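Local coordinates for CDC48 domain-containing protein (Pyrococcus horikoshii, PDB 4UZR), which is of unknown function but may bind ATP, and assembles into a twelve-chain particle with a twelve-bladed beta-propeller, at residues A[95-98]-A[99-103]. Numbering follows the deposited sequence.
Sequences VITE and ENEVL
With chi1 at 78°, Thr97 tucks OG1 between its own backbone N and carbonyl carbon and turns it across the hairpin toward Glu101, leaving CG2 anti to the carbonyl carbon. The hydroxyl oxygen accepts the backbone N-H of Glu101, Glu101 N lying 3.1 Å from Thr97 OG1, and takes a second, weak bond from Glu99 N. In the reverse direction Thr97 N donates to Glu101 O over 2.9 Å, so this one residue grips its partner through both main chain and side chain. The Thr97 methyl packs on Leu103, CG2 to CD1 3.9 Å, on the face that also carries Val95, which packs on Leu138 of a second subunit. The chain reverses through a type I beta turn from Thr97 to Asn100, closed by a bent bond from Asn100 N to Thr97 O. Asn100, in the left-handed region (phi/psi 60°/43°), and Glu101 form a G1 beta bulge opposite Thr97. Farther from the turn, Val95 and Leu103 make a hydrogen-bonded antiparallel pair, and Ile96 and Val102 a non-hydrogen-bonded one on the other face. Glu99, although poorly ordered, is placed for a salt bridge from OE1 to Lys116 NZ on strand 111-116, and Asn100 ND2 donates to Glu118 O, just past that strand. Strands 92-97 and 101-106 are the central pair of a four-stranded antiparallel sheet, between 83-89 and 111-116, consistent with one propeller blade.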
ATOM      1  N   VAL A  95      -8.506  10.013 -24.405  1.00 48.22           N
ATOM      2  CA  VAL A  95      -9.401  11.021 -24.966  1.00 51.43           C
ATOM      3  C   VAL A  95     -10.346  10.414 -25.996  1.00 59.00           C
ATOM      4  O   VAL A  95      -9.926   9.633 -26.850  1.00 40.11           O
ATOM      5  CB  VAL A  95      -8.603  12.159 -25.643  1.00 50.43           C
ATOM      6  CG1 VAL A  95      -9.538  13.220 -26.210  1.00 42.00           C
ATOM      7  CG2 VAL A  95      -7.618  12.768 -24.665  1.00 44.67           C
ATOM      8  N   ILE A  96     -11.623  10.772 -25.903  1.00 48.27           N
ATOM      9  CA  ILE A  96     -12.627  10.328 -26.863  1.00 52.80           C
ATOM     10  C   ILE A  96     -13.266  11.550 -27.512  1.00 58.76           C
ATOM     11  O   ILE A  96     -13.695  12.462 -26.811  1.00 64.73           O
ATOM     12  CB  ILE A  96     -13.721   9.495 -26.173  1.00 51.39           C
ATOM     13  CG1 ILE A  96     -13.093   8.413 -25.290  1.00 49.11           C
ATOM     14  CG2 ILE A  96     -14.649   8.875 -27.202  1.00 53.08           C
ATOM     15  CD1 ILE A  96     -14.060   7.799 -24.297  1.00 66.41           C
ATOM     16  N   THR A  97     -13.320  11.577 -28.843  1.00 51.60           N
ATOM     17  CA  THR A  97     -13.834  12.749 -29.556  1.00 53.80           C
ATOM     18  C   THR A  97     -15.292  12.590 -29.978  1.00 63.08           C
ATOM     19  O   THR A  97     -15.907  11.547 -29.756  1.00 71.65           O
ATOM     20  CB  THR A  97     -13.000  13.086 -30.804  1.00 57.37           C
ATOM     21  OG1 THR A  97     -13.342  12.188 -31.867  1.00 58.23           O
ATOM     22  CG2 THR A  97     -11.509  12.999 -30.502  1.00 50.93           C
ATOM     23  N   GLU A  98     -15.825  13.635 -30.603  1.00 75.57           N
ATOM     24  CA  GLU A  98     -17.217  13.668 -31.023  1.00 97.73           C
ATOM     25  C   GLU A  98     -17.514  12.620 -32.094  1.00 99.56           C
ATOM     26  O   GLU A  98     -18.585  12.014 -32.101  1.00101.63           O
ATOM     27  CB  GLU A  98     -17.565  15.055 -31.571  1.00118.22           C
ATOM     28  CG  GLU A  98     -17.537  16.190 -30.544  1.00133.01           C
ATOM     29  CD  GLU A  98     -18.219  15.849 -29.232  1.00140.73           C
ATOM     30  OE1 GLU A  98     -19.302  15.227 -29.248  1.00136.10           O
ATOM     31  OE2 GLU A  98     -17.658  16.209 -28.175  1.00150.14           O
ATOM     32  N   GLU A  99     -16.557  12.402 -32.993  1.00 98.54           N
ATOM     33  CA  GLU A  99     -16.736  11.442 -34.079  1.00107.84           C
ATOM     34  C   GLU A  99     -16.141  10.077 -33.743  1.00 86.32           C
ATOM     35  O   GLU A  99     -15.667   9.358 -34.625  1.00 90.04           O
ATOM     36  CB  GLU A  99     -16.151  11.975 -35.389  1.00135.95           C
ATOM     37  CG  GLU A  99     -14.670  12.294 -35.359  1.00150.23           C
ATOM     38  CD  GLU A  99     -14.189  12.878 -36.673  1.00170.72           C
ATOM     39  OE1 GLU A  99     -14.544  12.323 -37.734  1.00181.90           O
ATOM     40  OE2 GLU A  99     -13.457  13.889 -36.645  1.00172.99           O
ATOM     41  N   ASN A 100     -16.160   9.740 -32.457  1.00 79.06           N
ATOM     42  CA  ASN A 100     -15.729   8.427 -31.985  1.00 73.37           C
ATOM     43  C   ASN A 100     -14.271   8.090 -32.304  1.00 58.90           C
ATOM     44  O   ASN A 100     -13.951   6.979 -32.726  1.00 58.32           O
ATOM     45  CB  ASN A 100     -16.670   7.338 -32.509  1.00 69.78           C
ATOM     46  CG  ASN A 100     -18.076   7.463 -31.951  1.00 72.89           C
ATOM     47  OD1 ASN A 100     -18.274   7.966 -30.846  1.00 75.96           O
ATOM     48  ND2 ASN A 100     -19.063   7.018 -32.724  1.00 78.72           N
ATOM     49  N   GLU A 101     -13.396   9.070 -32.116  1.00 61.22           N
ATOM     50  CA  GLU A 101     -11.960   8.866 -32.225  1.00 57.79           C
ATOM     51  C   GLU A 101     -11.402   8.677 -30.819  1.00 71.75           C
ATOM     52  O   GLU A 101     -11.769   9.409 -29.898  1.00 70.67           O
ATOM     53  CB  GLU A 101     -11.314  10.088 -32.875  1.00 85.68           C
ATOM     54  CG  GLU A 101     -10.268   9.798 -33.929  1.00105.14           C
ATOM     55  CD  GLU A 101      -9.907  11.039 -34.720  1.00113.28           C
ATOM     56  OE1 GLU A 101     -10.837  11.774 -35.118  1.00100.56           O
ATOM     57  OE2 GLU A 101      -8.702  11.282 -34.937  1.00124.62           O
ATOM     58  N   VAL A 102     -10.513   7.703 -30.653  1.00 62.27           N
ATOM     59  CA  VAL A 102      -9.874   7.463 -29.365  1.00 42.34           C
ATOM     60  C   VAL A 102      -8.369   7.693 -29.455  1.00 60.25           C
ATOM     61  O   VAL A 102      -7.688   7.102 -30.297  1.00 66.26           O
ATOM     62  CB  VAL A 102     -10.144   6.038 -28.854  1.00 55.14           C
ATOM     63  CG1 VAL A 102      -9.427   5.805 -27.533  1.00 43.80           C
ATOM     64  CG2 VAL A 102     -11.638   5.808 -28.698  1.00 60.08           C
ATOM     65  N   LEU A 103      -7.862   8.562 -28.586  1.00 47.24           N
ATOM     66  CA  LEU A 103      -6.438   8.874 -28.544  1.00 40.72           C
ATOM     67  C   LEU A 103      -5.869   8.606 -27.156  1.00 51.56           C
ATOM     68  O   LEU A 103      -6.457   8.992 -26.148  1.00 52.18           O
ATOM     69  CB  LEU A 103      -6.200  10.332 -28.935  1.00 39.98           C
ATOM     70  CG  LEU A 103      -6.604  10.709 -30.363  1.00 52.41           C
ATOM     71  CD1 LEU A 103      -7.931  11.454 -30.374  1.00 50.31           C
ATOM     72  CD2 LEU A 103      -5.516  11.543 -31.013  1.00 48.92           C
TER